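Local structure of rRNA N-glycosidase (Bougainvillea spectabilis, 3CTK) at residues N2-N7 with V48-T53; K58-A63 with V72-K77; D82-L87 with K97-V102; Y133-S138 with F156-Q161; F169-T174 with K186-V191. The protein is a plant ribosome-inactivating protein, a single chain with a mixed beta sheet beside a cluster of helices. One frame throughout, in Å; residues are numbered along the deposited sequence. Where two conformers were deposited one is given.

Contact 1 of 5, residues N2-N7 with V48-T53; sequences NTVSFN and VLVDIT
Two parallel strands, 3-7 at the outer edge of the mixed sheet and 47-53 next to it, are joined here by a ladder of five backbone hydrogen bonds. The N-H of Leu-49 meets the O of Asn-2 almost in line (177°), and Val-4 N to Leu-49 O, at 2.9 Å, carries the ladder on; Asp-51 N, Phe-6 N and Thr-53 N supply the remaining bonds. Helix 14-25 links the strands in a beta-alpha-beta crossover and packs against the face holding Val-4 and Val-50. On that face CG2 of Val-4, in the crowded position between N and carbonyl carbon, crosses CG2 of Val-50 obliquely at 3.5 Å. The other face is largely polar, with Leu-49 among Thr-3, Ser-5 and Asp-51. There Asp-51 stands across Thr-3 at about a right angle, its CG 3.6 Å from the methyl CG2. One water joins Asp-51 OD1 to Thr-3 OG1, and a second joins OD2 to Ser-5 OG, each water donating to the carboxylate. Lys-61 of the next strand forms a long, weak ion pair with OD2.

Contact 2 of 5, residues K58-A63 with V72-K77; sequences KTVKVA and VGYQDK
Tyr-74 leaves its strand with CG in the crowded position between N and carbonyl carbon; this chi1 of 62° sets the ring so that its CD2 edge comes to Val-60. The CG1 branch of Val-60, anti to its own N, crosses the tyrosine obliquely and comes to 3.4 Å from CD2. CG2 of Val-62 reaches CB of the same tyrosine more loosely, at 4.2 Å. On the reverse face Lys-61 and Gln-75 run side by side in one direction, with Lys-61 CD 3.7 Å from Gln-75 NE2; the lysine then bends at its last two torsions. Between the two faces runs the antiparallel ladder of the hairpin. Lys-61 and Gln-75 form a hydrogen-bonded pair: Lys-61 N meets Gln-75 O at 3.0 Å, in the carbonyl plane, whereas Gln-75 N sits above the carbonyl plane of Lys-61. Within the mixed sheet the hairpin lies between strands 47-53 and 81-88. Helix 149-168 packs over the Val-60, Val-62 and Tyr-74 face, where Phe-155 meets the tyrosine edge-to-face.

Contact 3 of 5, residues D82-L87 with K97-V102; sequences DRAVFL and KLFPGV
Apolar contacts carry this meeting of strand 81-88 with the loop after helix 92-97; no hydrogen bond crosses it. CG1 of Val-102, anti to its own N, lies against the strand backbone, 3.6 Å from Asp-82 O and 3.7 Å from Ala-84 N, while its other branch, CG2, touches Asp-82 CB. The methyl of Ala-84 points to the loop and meets CD1 of Phe-99 at 3.7 Å. Among the aromatic contacts, the Phe-86 and Phe-99 rings slide past each other obliquely, planes 34° apart, with CZ of Phe-86 3.9 Å from CD1 of Phe-99. Leu-98 CD1 comes to the edge of the Phe-86 ring, near its plane, 4.0 Å from CE2. Within the loop, Val-102 N closes back on Phe-99 O at 3.3 Å, and Arg-105 gathers the carbonyls of Leu-98, Phe-99 and Val-102. Residues 99-102 form a type II beta turn with Gly-101 at its third position, in a connection that packs over the sheet face bearing Ala-84 on its way from helix 92-97 to strand 105-108.

Contact 4 of 5, residues Y133-S138 with F156-Q161; sequences YKLEFS and FLIVIQ
Leu-135 has CG anti to its backbone N (chi1 176°), which swings the branched end toward the facing helix, and Ile-158 has CG2 anti to N with CG1 beside it. The two side chains slide past each other in opposite directions. CD1 of Leu-135 lies 3.8 Å from CG2 of Ile-158 and, obliquely, 4.1 Å from CB of Val-159. The other arm of Ile-158 points across the partner helix, its CD1 lying 4.0 Å from both Lys-134 O and Ser-138 CB. Ser-138 has OG in the crowded position between N and carbonyl carbon (chi1 68°), from which it donates to a lone pair of Leu-135 O at 2.7 Å. Its hydroxyl is thereby satisfied within its own helix although buried beside the isoleucine methyl. The segment axes pass at 9.6 Å and 138°, an antiparallel but strongly inclined helix pair. Helix 132-142 lies along one flank of the long helix 149-168; another flank, bearing Leu-157 and Ile-160, packs on helix 114-121, and Phe-156 reaches Tyr-74 of the sheet.

Contact 5 of 5, residues F169-T174 with K186-V191; sequences FKYIET and KPNFKV
The tight part of this contact is the ring of Tyr-171, one face of which is crossed obliquely by the extended side chain of Lys-190. Tyr-171 has CG anti to its N (chi1 180°), pointing the ring at the start of helix 189-196, and Lys-190 is also anti and straight beyond CG. Its CD makes a CH-pi contact 3.7 Å from the centroid of the Tyr-171 ring, and its NZ a cation-pi contact at 4.3 Å from the same centroid, 27° off the normal. The ammonium, on a buried residue, is also paired with Asp-240, which would temper its charge, and it has a second cation-pi partner in Trp-229. At the ring edge CG2 of Val-191 approaches CE2 of Tyr-171 to 3.8 Å. Contact is sparser toward the hydroxyl end of the ring, where the partly exposed Asn-188 meets it end to end: ND2 donates to Tyr-171 OH at 3.2 Å, with amide and ring planes 45° apart. Asn-188 is also the N-cap; its OD1 accepts from Val-191 N at 2.9 Å, and weakly from Lys-190 N, so the capping bonds fix the amide that reaches the tyrosine. Ile-172 adds a looser touch, CD1 to Val-191 CG1 at 4.0 Å. The contact thus joins the first turns of helices 170-180 and 189-196, with helix 14-25 against the Glu-173 side of the former.

Overall arrangement
Contacts 1, 2 and 3 follow one another across the mixed sheet, with centres of 1 and 2, and of 2 and 3, each about 9 Å apart. Val-50 N to Val-62 O probably bonds the first two ladders, and the Asp-76 to Arg-83 salt bridge ties contact 2 to contact 3. Ala-63 and Leu-49 both touch Leu-98 of contact 3. Contact 4 lies on the helical side: Val-159 packs on Ile-52 of contact 1, and Phe-156 touches Leu-87 of contact 3. Contact 5 continues from it through Gln-161 against Ile-172, but its centre stands about 31 Å from that of contact 3, across the chain's centre.

Contact 1 of 5, residues N2-N7 with V48-T53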
# COMPACT_ATOMS: atom_id res chain seq x y z
N ASN A 2 14.54 0.72 -7.83
CA ASN A 2 14.33 2.16 -7.83
C ASN A 2 13.70 2.60 -6.51
O ASN A 2 13.07 1.81 -5.82
CB ASN A 2 13.42 2.59 -8.98
CG ASN A 2 14.00 2.23 -10.34
OD1 ASN A 2 15.21 2.26 -10.54
ND2 ASN A 2 13.12 1.91 -11.29
N THR A 3 13.89 3.88 -6.18
CA THR A 3 13.36 4.44 -4.95
C THR A 3 12.52 5.69 -5.20
O THR A 3 12.86 6.53 -6.04
CB THR A 3 14.50 4.85 -3.99
OG1 THR A 3 15.28 3.70 -3.64
CG2 THR A 3 13.94 5.48 -2.72
N VAL A 4 11.41 5.80 -4.48
CA VAL A 4 10.54 6.97 -4.55
C VAL A 4 10.55 7.48 -3.12
O VAL A 4 10.55 6.68 -2.18
CB VAL A 4 9.10 6.60 -4.98
CG1 VAL A 4 9.10 6.07 -6.41
CG2 VAL A 4 8.53 5.55 -4.03
N SER A 5 10.59 8.80 -2.93
CA SER A 5 10.66 9.34 -1.58
C SER A 5 9.53 10.27 -1.17
O SER A 5 8.94 10.96 -2.00
CB SER A 5 12.00 10.06 -1.38
OG SER A 5 13.09 9.19 -1.62
N PHE A 6 9.25 10.29 0.13
CA PHE A 6 8.22 11.14 0.69
C PHE A 6 8.64 11.62 2.08
O PHE A 6 8.87 10.82 2.98
CB PHE A 6 6.89 10.37 0.79
CG PHE A 6 5.74 11.20 1.28
CD1 PHE A 6 5.49 12.47 0.75
CD2 PHE A 6 4.89 10.71 2.27
CE1 PHE A 6 4.41 13.23 1.19
CE2 PHE A 6 3.80 11.47 2.72
CZ PHE A 6 3.56 12.73 2.18
N ASN A 7 8.76 12.94 2.24
CA ASN A 7 9.13 13.51 3.53
C ASN A 7 7.85 13.98 4.20
O ASN A 7 7.09 14.76 3.63
CB ASN A 7 10.09 14.69 3.33
CG ASN A 7 10.59 15.26 4.64
OD1 ASN A 7 9.83 15.84 5.41
ND2 ASN A 7 11.88 15.07 4.91
N VAL A 48 10.18 -2.11 -5.42
CA VAL A 48 10.37 -0.67 -5.50
C VAL A 48 10.50 -0.25 -4.04
O VAL A 48 9.79 -0.78 -3.18
CB VAL A 48 9.17 0.07 -6.15
CG1 VAL A 48 7.88 -0.25 -5.42
CG2 VAL A 48 9.42 1.58 -6.15
N LEU A 49 11.42 0.66 -3.75
CA LEU A 49 11.63 1.11 -2.39
C LEU A 49 11.01 2.48 -2.15
O LEU A 49 11.10 3.38 -2.98
CB LEU A 49 13.14 1.15 -2.09
CG LEU A 49 13.87 -0.17 -2.39
CD1 LEU A 49 15.37 0.01 -2.21
CD2 LEU A 49 13.35 -1.26 -1.47
N VAL A 50 10.36 2.62 -1.00
CA VAL A 50 9.70 3.87 -0.63
C VAL A 50 10.36 4.42 0.64
O VAL A 50 10.19 3.87 1.72
CB VAL A 50 8.19 3.64 -0.36
CG1 VAL A 50 7.54 4.93 0.12
CG2 VAL A 50 7.52 3.15 -1.64
N ASP A 51 11.11 5.50 0.48
CA ASP A 51 11.81 6.14 1.60
C ASP A 51 10.92 7.18 2.27
O ASP A 51 10.62 8.22 1.68
CB ASP A 51 13.09 6.81 1.11
CG ASP A 51 14.21 5.83 0.84
OD1 ASP A 51 13.94 4.61 0.76
OD2 ASP A 51 15.37 6.27 0.70
N ILE A 52 10.51 6.90 3.50
CA ILE A 52 9.66 7.81 4.26
C ILE A 52 10.49 8.42 5.38
O ILE A 52 11.02 7.70 6.23
CB ILE A 52 8.46 7.08 4.86
CG1 ILE A 52 7.67 6.38 3.75
CG2 ILE A 52 7.56 8.08 5.61
CD1 ILE A 52 6.60 5.44 4.26
N THR A 53 10.59 9.75 5.38
CA THR A 53 11.36 10.46 6.40
C THR A 53 10.46 11.34 7.27
O THR A 53 9.62 12.07 6.76
CB THR A 53 12.44 11.35 5.74
OG1 THR A 53 13.26 10.55 4.89
CG2 THR A 53 13.30 12.01 6.81
O HOH W 1 16.15 3.32 -0.93
O HOH W 2 14.89 9.17 0.47

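Contact 2 of 5, residues K58-A63 with V72-K77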
# COMPACT_ATOMS: atom_id res chain seq x y z
N LYS A 58 14.06 10.78 10.93
CA LYS A 58 14.23 9.34 10.94
C LYS A 58 13.62 8.79 9.66
O LYS A 58 12.55 9.22 9.24
CB LYS A 58 13.56 8.73 12.18
CG LYS A 58 14.15 9.25 13.48
CD LYS A 58 13.49 8.65 14.71
CE LYS A 58 14.13 9.19 15.98
NZ LYS A 58 13.54 8.60 17.21
N THR A 59 14.32 7.85 9.02
CA THR A 59 13.83 7.28 7.78
C THR A 59 13.63 5.77 7.84
O THR A 59 14.40 5.05 8.48
CB THR A 59 14.80 7.57 6.60
OG1 THR A 59 14.98 8.98 6.45
CG2 THR A 59 14.25 7.00 5.29
N VAL A 60 12.59 5.30 7.16
CA VAL A 60 12.31 3.88 7.07
C VAL A 60 12.16 3.60 5.58
O VAL A 60 11.41 4.30 4.89
CB VAL A 60 11.00 3.51 7.79
CG1 VAL A 60 10.68 2.04 7.57
CG2 VAL A 60 11.13 3.81 9.28
N LYS A 61 12.90 2.62 5.07
CA LYS A 61 12.83 2.26 3.66
C LYS A 61 11.89 1.08 3.52
O LYS A 61 12.23 -0.04 3.89
CB LYS A 61 14.21 1.86 3.13
CG LYS A 61 15.27 2.95 3.11
CD LYS A 61 16.62 2.35 2.72
CE LYS A 61 17.47 3.32 1.92
NZ LYS A 61 17.98 4.46 2.73
N VAL A 62 10.70 1.33 2.98
CA VAL A 62 9.69 0.29 2.82
C VAL A 62 9.76 -0.39 1.45
O VAL A 62 9.77 0.28 0.42
CB VAL A 62 8.28 0.89 3.02
CG1 VAL A 62 7.22 -0.21 2.97
CG2 VAL A 62 8.23 1.64 4.34
N ALA A 63 9.81 -1.71 1.45
CA ALA A 63 9.89 -2.47 0.20
C ALA A 63 8.52 -2.94 -0.26
O ALA A 63 7.75 -3.52 0.51
CB ALA A 63 10.81 -3.68 0.39
N VAL A 72 6.37 -5.83 1.81
CA VAL A 72 6.95 -7.07 2.32
C VAL A 72 7.86 -6.87 3.53
O VAL A 72 8.18 -7.82 4.24
CB VAL A 72 7.75 -7.82 1.21
CG1 VAL A 72 6.82 -8.25 0.09
CG2 VAL A 72 8.86 -6.93 0.67
N GLY A 73 8.25 -5.62 3.78
CA GLY A 73 9.11 -5.33 4.92
C GLY A 73 9.70 -3.95 4.81
O GLY A 73 9.33 -3.17 3.93
N TYR A 74 10.61 -3.62 5.72
CA TYR A 74 11.24 -2.31 5.71
C TYR A 74 12.61 -2.37 6.37
O TYR A 74 12.96 -3.36 7.00
CB TYR A 74 10.38 -1.28 6.45
CG TYR A 74 10.17 -1.60 7.92
CD1 TYR A 74 9.11 -2.40 8.33
CD2 TYR A 74 11.05 -1.11 8.89
CE1 TYR A 74 8.93 -2.72 9.68
CE2 TYR A 74 10.87 -1.42 10.24
CZ TYR A 74 9.81 -2.23 10.63
OH TYR A 74 9.64 -2.56 11.96
N GLN A 75 13.37 -1.30 6.20
CA GLN A 75 14.68 -1.21 6.82
C GLN A 75 14.71 0.05 7.66
O GLN A 75 14.36 1.13 7.19
CB GLN A 75 15.78 -1.14 5.75
CG GLN A 75 17.19 -1.04 6.31
CD GLN A 75 18.23 -0.81 5.23
OE1 GLN A 75 18.64 -1.74 4.54
NE2 GLN A 75 18.65 0.44 5.08
N ASP A 76 15.09 -0.10 8.93
CA ASP A 76 15.18 1.05 9.82
C ASP A 76 16.57 0.99 10.45
O ASP A 76 17.51 0.50 9.82
CB ASP A 76 14.06 1.02 10.87
CG ASP A 76 14.26 -0.04 11.95
OD1 ASP A 76 14.83 -1.11 11.66
OD2 ASP A 76 13.81 0.21 13.09
N LYS A 77 16.71 1.48 11.67
CA LYS A 77 18.01 1.45 12.33
C LYS A 77 17.94 0.87 13.73
O LYS A 77 16.90 0.94 14.39
CB LYS A 77 18.61 2.85 12.40
CG LYS A 77 18.55 3.63 11.10
CD LYS A 77 19.92 4.16 10.70
CE LYS A 77 20.48 3.40 9.52
NZ LYS A 77 21.81 3.92 9.09
O HOH W 3 16.27 3.60 7.06

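Contact 3 of 5, residues D82-L87 with K97-V102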
# COMPACT_ATOMS: atom_id res chain seq x y z
N ASP A 82 21.92 -0.63 10.24
CA ASP A 82 20.68 -0.96 9.55
C ASP A 82 20.06 -2.23 10.12
O ASP A 82 20.76 -3.09 10.66
CB ASP A 82 20.91 -1.16 8.05
CG ASP A 82 21.34 0.12 7.35
OD1 ASP A 82 20.84 1.20 7.72
OD2 ASP A 82 22.16 0.03 6.41
N ARG A 83 18.75 -2.32 10.01
CA ARG A 83 18.01 -3.49 10.48
C ARG A 83 16.91 -3.77 9.47
O ARG A 83 16.14 -2.87 9.12
CB ARG A 83 17.39 -3.24 11.86
CG ARG A 83 16.43 -4.36 12.29
CD ARG A 83 15.97 -4.21 13.73
NE ARG A 83 15.32 -2.92 13.97
CZ ARG A 83 14.92 -2.50 15.17
NH1 ARG A 83 15.11 -3.27 16.24
NH2 ARG A 83 14.34 -1.31 15.29
N ALA A 84 16.84 -5.02 9.01
CA ALA A 84 15.82 -5.42 8.04
C ALA A 84 14.71 -6.14 8.79
O ALA A 84 14.97 -7.06 9.57
CB ALA A 84 16.41 -6.35 6.99
N VAL A 85 13.47 -5.71 8.57
CA VAL A 85 12.33 -6.31 9.23
C VAL A 85 11.38 -6.82 8.15
O VAL A 85 10.91 -6.05 7.31
CB VAL A 85 11.61 -5.27 10.12
CG1 VAL A 85 10.42 -5.91 10.82
CG2 VAL A 85 12.59 -4.70 11.13
N PHE A 86 11.10 -8.12 8.18
CA PHE A 86 10.22 -8.71 7.19
C PHE A 86 8.96 -9.31 7.78
O PHE A 86 8.97 -9.85 8.88
CB PHE A 86 10.94 -9.83 6.42
CG PHE A 86 12.11 -9.37 5.60
CD1 PHE A 86 13.41 -9.56 6.06
CD2 PHE A 86 11.91 -8.78 4.35
CE1 PHE A 86 14.50 -9.17 5.28
CE2 PHE A 86 12.99 -8.39 3.57
CZ PHE A 86 14.29 -8.59 4.03
N LEU A 87 7.87 -9.22 7.02
CA LEU A 87 6.61 -9.81 7.44
C LEU A 87 6.79 -11.30 7.17
O LEU A 87 7.66 -11.69 6.39
CB LEU A 87 5.46 -9.27 6.59
CG LEU A 87 5.00 -7.85 6.92
CD1 LEU A 87 4.24 -7.25 5.74
CD2 LEU A 87 4.14 -7.90 8.18
N LYS A 97 17.00 -11.18 -1.49
CA LYS A 97 17.60 -10.06 -2.21
C LYS A 97 17.45 -8.64 -1.68
O LYS A 97 18.22 -7.76 -2.06
CB LYS A 97 17.14 -10.09 -3.67
CG LYS A 97 17.80 -11.20 -4.48
CD LYS A 97 17.33 -11.21 -5.92
CE LYS A 97 18.25 -12.07 -6.77
NZ LYS A 97 18.48 -13.41 -6.17
N LEU A 98 16.47 -8.40 -0.82
CA LEU A 98 16.29 -7.05 -0.27
C LEU A 98 17.31 -6.72 0.80
O LEU A 98 17.77 -7.60 1.54
CB LEU A 98 14.88 -6.88 0.30
CG LEU A 98 13.76 -6.66 -0.72
CD1 LEU A 98 12.41 -6.72 -0.02
CD2 LEU A 98 13.97 -5.32 -1.42
N PHE A 99 17.67 -5.44 0.88
CA PHE A 99 18.60 -4.94 1.89
C PHE A 99 19.84 -5.82 2.00
O PHE A 99 20.17 -6.33 3.07
CB PHE A 99 17.88 -4.86 3.23
CG PHE A 99 16.50 -4.25 3.13
CD1 PHE A 99 15.41 -4.87 3.73
CD2 PHE A 99 16.30 -3.06 2.43
CE1 PHE A 99 14.13 -4.31 3.64
CE2 PHE A 99 15.02 -2.50 2.34
CZ PHE A 99 13.94 -3.13 2.95
N PRO A 100 20.57 -5.99 0.88
CA PRO A 100 21.77 -6.82 0.86
C PRO A 100 22.85 -6.41 1.86
O PRO A 100 23.12 -5.22 2.04
CB PRO A 100 22.24 -6.70 -0.59
CG PRO A 100 21.81 -5.30 -0.96
CD PRO A 100 20.41 -5.24 -0.38
N GLY A 101 23.43 -7.39 2.52
CA GLY A 101 24.49 -7.12 3.48
C GLY A 101 24.04 -6.79 4.89
O GLY A 101 24.85 -6.84 5.81
N VAL A 102 22.77 -6.45 5.07
CA VAL A 102 22.25 -6.13 6.40
C VAL A 102 22.09 -7.44 7.17
O VAL A 102 21.28 -8.29 6.79
CB VAL A 102 20.89 -5.39 6.30
CG1 VAL A 102 20.34 -5.08 7.69
CG2 VAL A 102 21.06 -4.11 5.49

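Contact 4 of 5, residues Y133-S138 with F156-Q161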
# COMPACT_ATOMS: atom_id res chain seq x y z
N TYR A 133 0.76 12.83 10.25
CA TYR A 133 1.22 12.93 11.63
C TYR A 133 1.14 11.58 12.33
O TYR A 133 2.05 11.21 13.08
CB TYR A 133 0.38 13.95 12.40
CG TYR A 133 0.99 14.33 13.74
CD1 TYR A 133 2.09 15.18 13.81
CD2 TYR A 133 0.49 13.80 14.93
CE1 TYR A 133 2.69 15.49 15.03
CE2 TYR A 133 1.08 14.11 16.16
CZ TYR A 133 2.18 14.95 16.20
OH TYR A 133 2.77 15.25 17.41
N LYS A 134 0.06 10.85 12.08
CA LYS A 134 -0.12 9.54 12.68
C LYS A 134 0.94 8.58 12.15
O LYS A 134 1.46 7.75 12.89
CB LYS A 134 -1.52 9.00 12.37
CG LYS A 134 -2.64 9.80 13.02
CD LYS A 134 -2.57 9.75 14.55
CE LYS A 134 -3.71 10.55 15.17
NZ LYS A 134 -3.69 10.49 16.67
N LEU A 135 1.25 8.70 10.86
CA LEU A 135 2.27 7.83 10.27
C LEU A 135 3.61 8.13 10.94
O LEU A 135 4.33 7.21 11.32
CB LEU A 135 2.36 8.04 8.76
CG LEU A 135 3.46 7.27 8.01
CD1 LEU A 135 3.29 5.77 8.22
CD2 LEU A 135 3.39 7.61 6.53
N GLU A 136 3.92 9.41 11.10
CA GLU A 136 5.18 9.77 11.74
C GLU A 136 5.24 9.24 13.17
O GLU A 136 6.28 8.75 13.62
CB GLU A 136 5.40 11.29 11.74
CG GLU A 136 6.55 11.74 12.63
CD GLU A 136 7.23 13.01 12.16
OE1 GLU A 136 8.06 13.56 12.92
OE2 GLU A 136 6.94 13.45 11.03
N PHE A 137 4.12 9.32 13.89
CA PHE A 137 4.07 8.82 15.26
C PHE A 137 4.37 7.33 15.31
O PHE A 137 5.10 6.86 16.19
CB PHE A 137 2.69 9.08 15.87
CG PHE A 137 2.59 8.69 17.32
CD1 PHE A 137 2.93 9.60 18.32
CD2 PHE A 137 2.19 7.41 17.68
CE1 PHE A 137 2.87 9.23 19.66
CE2 PHE A 137 2.13 7.03 19.02
CZ PHE A 137 2.47 7.94 20.01
N SER A 138 3.81 6.57 14.37
CA SER A 138 4.03 5.13 14.34
C SER A 138 5.49 4.80 14.02
O SER A 138 6.02 3.80 14.51
CB SER A 138 3.10 4.44 13.34
OG SER A 138 3.42 4.79 12.00
N PHE A 156 2.54 -0.94 9.94
CA PHE A 156 2.19 -1.56 8.67
C PHE A 156 0.77 -1.19 8.24
O PHE A 156 0.54 -0.86 7.08
CB PHE A 156 2.34 -3.08 8.73
CG PHE A 156 3.75 -3.57 8.51
CD1 PHE A 156 4.42 -4.29 9.50
CD2 PHE A 156 4.41 -3.30 7.31
CE1 PHE A 156 5.72 -4.73 9.29
CE2 PHE A 156 5.71 -3.74 7.10
CZ PHE A 156 6.37 -4.46 8.09
N LEU A 157 -0.17 -1.24 9.17
CA LEU A 157 -1.56 -0.91 8.84
C LEU A 157 -1.67 0.50 8.29
O LEU A 157 -2.39 0.74 7.32
CB LEU A 157 -2.46 -1.06 10.08
CG LEU A 157 -2.72 -2.51 10.50
CD1 LEU A 157 -3.43 -2.55 11.85
CD2 LEU A 157 -3.56 -3.19 9.43
N ILE A 158 -0.96 1.44 8.90
CA ILE A 158 -1.01 2.82 8.46
C ILE A 158 -0.31 3.03 7.12
O ILE A 158 -0.89 3.60 6.19
CB ILE A 158 -0.40 3.77 9.52
CG1 ILE A 158 -1.21 3.67 10.82
CG2 ILE A 158 -0.38 5.21 9.00
CD1 ILE A 158 -0.62 4.43 11.99
N VAL A 159 0.92 2.55 6.99
CA VAL A 159 1.67 2.74 5.75
C VAL A 159 1.08 1.99 4.55
O VAL A 159 1.11 2.50 3.43
CB VAL A 159 3.16 2.37 5.94
CG1 VAL A 159 3.36 0.86 5.82
CG2 VAL A 159 4.01 3.12 4.91
N ILE A 160 0.55 0.80 4.78
CA ILE A 160 -0.03 0.03 3.68
C ILE A 160 -1.22 0.78 3.06
O ILE A 160 -1.36 0.84 1.84
CB ILE A 160 -0.50 -1.37 4.14
CG1 ILE A 160 0.73 -2.26 4.40
CG2 ILE A 160 -1.40 -2.00 3.09
CD1 ILE A 160 0.41 -3.60 5.05
N GLN A 161 -2.06 1.36 3.91
CA GLN A 161 -3.21 2.09 3.41
C GLN A 161 -2.85 3.44 2.78
O GLN A 161 -3.41 3.82 1.75
CB GLN A 161 -4.23 2.29 4.53
CG GLN A 161 -4.69 0.99 5.18
CD GLN A 161 -5.80 1.22 6.18
OE1 GLN A 161 -6.95 1.45 5.80
NE2 GLN A 161 -5.46 1.17 7.46

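Contact 5 of 5, residues F169-T174 with K186-V191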
# COMPACT_ATOMS: atom_id res chain seq x y z
N PHE A 169 -5.82 2.87 -5.64
CA PHE A 169 -7.08 3.60 -5.76
C PHE A 169 -7.02 5.12 -5.65
O PHE A 169 -6.68 5.66 -4.60
CB PHE A 169 -8.05 3.10 -4.67
CG PHE A 169 -8.37 1.64 -4.77
CD1 PHE A 169 -9.34 1.19 -5.66
CD2 PHE A 169 -7.73 0.71 -3.95
CE1 PHE A 169 -9.66 -0.17 -5.74
CE2 PHE A 169 -8.04 -0.65 -4.02
CZ PHE A 169 -9.01 -1.09 -4.92
N LYS A 170 -7.38 5.81 -6.73
CA LYS A 170 -7.39 7.27 -6.70
C LYS A 170 -8.35 7.77 -5.61
O LYS A 170 -8.12 8.82 -5.02
CB LYS A 170 -7.83 7.83 -8.05
CG LYS A 170 -6.77 7.72 -9.14
CD LYS A 170 -7.27 8.32 -10.45
CE LYS A 170 -6.19 8.29 -11.51
NZ LYS A 170 -6.67 8.86 -12.80
N TYR A 171 -9.42 7.02 -5.35
CA TYR A 171 -10.38 7.41 -4.33
C TYR A 171 -9.71 7.52 -2.97
O TYR A 171 -9.92 8.48 -2.22
CB TYR A 171 -11.53 6.40 -4.22
CG TYR A 171 -12.54 6.79 -3.16
CD1 TYR A 171 -13.49 7.77 -3.41
CD2 TYR A 171 -12.50 6.22 -1.89
CE1 TYR A 171 -14.38 8.19 -2.42
CE2 TYR A 171 -13.38 6.63 -0.88
CZ TYR A 171 -14.31 7.61 -1.16
OH TYR A 171 -15.17 8.03 -0.17
N ILE A 172 -8.89 6.52 -2.64
CA ILE A 172 -8.18 6.50 -1.37
C ILE A 172 -7.13 7.60 -1.35
O ILE A 172 -6.94 8.27 -0.33
CB ILE A 172 -7.54 5.11 -1.11
CG1 ILE A 172 -8.64 4.05 -1.03
CG2 ILE A 172 -6.73 5.12 0.18
CD1 ILE A 172 -8.15 2.64 -0.72
N GLU A 173 -6.45 7.81 -2.47
CA GLU A 173 -5.45 8.87 -2.54
C GLU A 173 -6.13 10.21 -2.22
O GLU A 173 -5.58 11.04 -1.48
CB GLU A 173 -4.83 8.95 -3.94
CG GLU A 173 -3.78 10.05 -4.06
CD GLU A 173 -3.42 10.38 -5.50
OE1 GLU A 173 -3.95 9.71 -6.43
OE2 GLU A 173 -2.61 11.30 -5.70
N THR A 174 -7.32 10.41 -2.76
CA THR A 174 -8.04 11.66 -2.52
C THR A 174 -8.47 11.82 -1.07
O THR A 174 -8.47 12.93 -0.54
CB THR A 174 -9.26 11.79 -3.45
OG1 THR A 174 -8.82 11.81 -4.81
CG2 THR A 174 -10.02 13.07 -3.17
N LYS A 186 -10.21 8.35 10.06
CA LYS A 186 -10.38 6.91 10.08
C LYS A 186 -11.03 6.60 8.74
O LYS A 186 -11.96 7.29 8.32
CB LYS A 186 -11.27 6.49 11.25
CG LYS A 186 -10.60 6.68 12.60
CD LYS A 186 -11.58 6.55 13.75
CE LYS A 186 -10.92 6.96 15.06
NZ LYS A 186 -11.89 7.00 16.18
N PRO A 187 -10.53 5.57 8.04
CA PRO A 187 -11.06 5.16 6.73
C PRO A 187 -12.54 4.81 6.73
O PRO A 187 -13.00 4.02 7.55
CB PRO A 187 -10.16 3.98 6.36
CG PRO A 187 -9.84 3.38 7.70
CD PRO A 187 -9.54 4.60 8.53
N ASN A 188 -13.29 5.41 5.80
CA ASN A 188 -14.72 5.16 5.73
C ASN A 188 -15.05 3.81 5.09
O ASN A 188 -14.15 3.08 4.67
CB ASN A 188 -15.46 6.30 4.99
CG ASN A 188 -15.08 6.43 3.52
OD1 ASN A 188 -14.91 5.44 2.82
ND2 ASN A 188 -14.99 7.67 3.05
N PHE A 189 -16.34 3.49 5.03
CA PHE A 189 -16.79 2.22 4.49
C PHE A 189 -16.32 1.93 3.07
O PHE A 189 -16.04 0.78 2.74
CB PHE A 189 -18.32 2.14 4.53
CG PHE A 189 -18.90 2.36 5.90
CD1 PHE A 189 -19.44 3.59 6.26
CD2 PHE A 189 -18.89 1.33 6.84
CE1 PHE A 189 -19.97 3.79 7.54
CE2 PHE A 189 -19.41 1.53 8.12
CZ PHE A 189 -19.95 2.76 8.47
N LYS A 190 -16.24 2.96 2.23
CA LYS A 190 -15.80 2.76 0.85
C LYS A 190 -14.31 2.47 0.77
O LYS A 190 -13.88 1.60 0.02
CB LYS A 190 -16.14 3.99 -0.01
CG LYS A 190 -15.67 3.85 -1.46
CD LYS A 190 -16.30 4.89 -2.39
CE LYS A 190 -15.74 4.74 -3.81
NZ LYS A 190 -16.42 5.62 -4.80
N VAL A 191 -13.52 3.21 1.54
CA VAL A 191 -12.08 2.99 1.55
C VAL A 191 -11.81 1.52 1.89
O VAL A 191 -11.08 0.83 1.17
CB VAL A 191 -11.38 3.89 2.59
CG1 VAL A 191 -9.91 3.51 2.71
CG2 VAL A 191 -11.52 5.35 2.19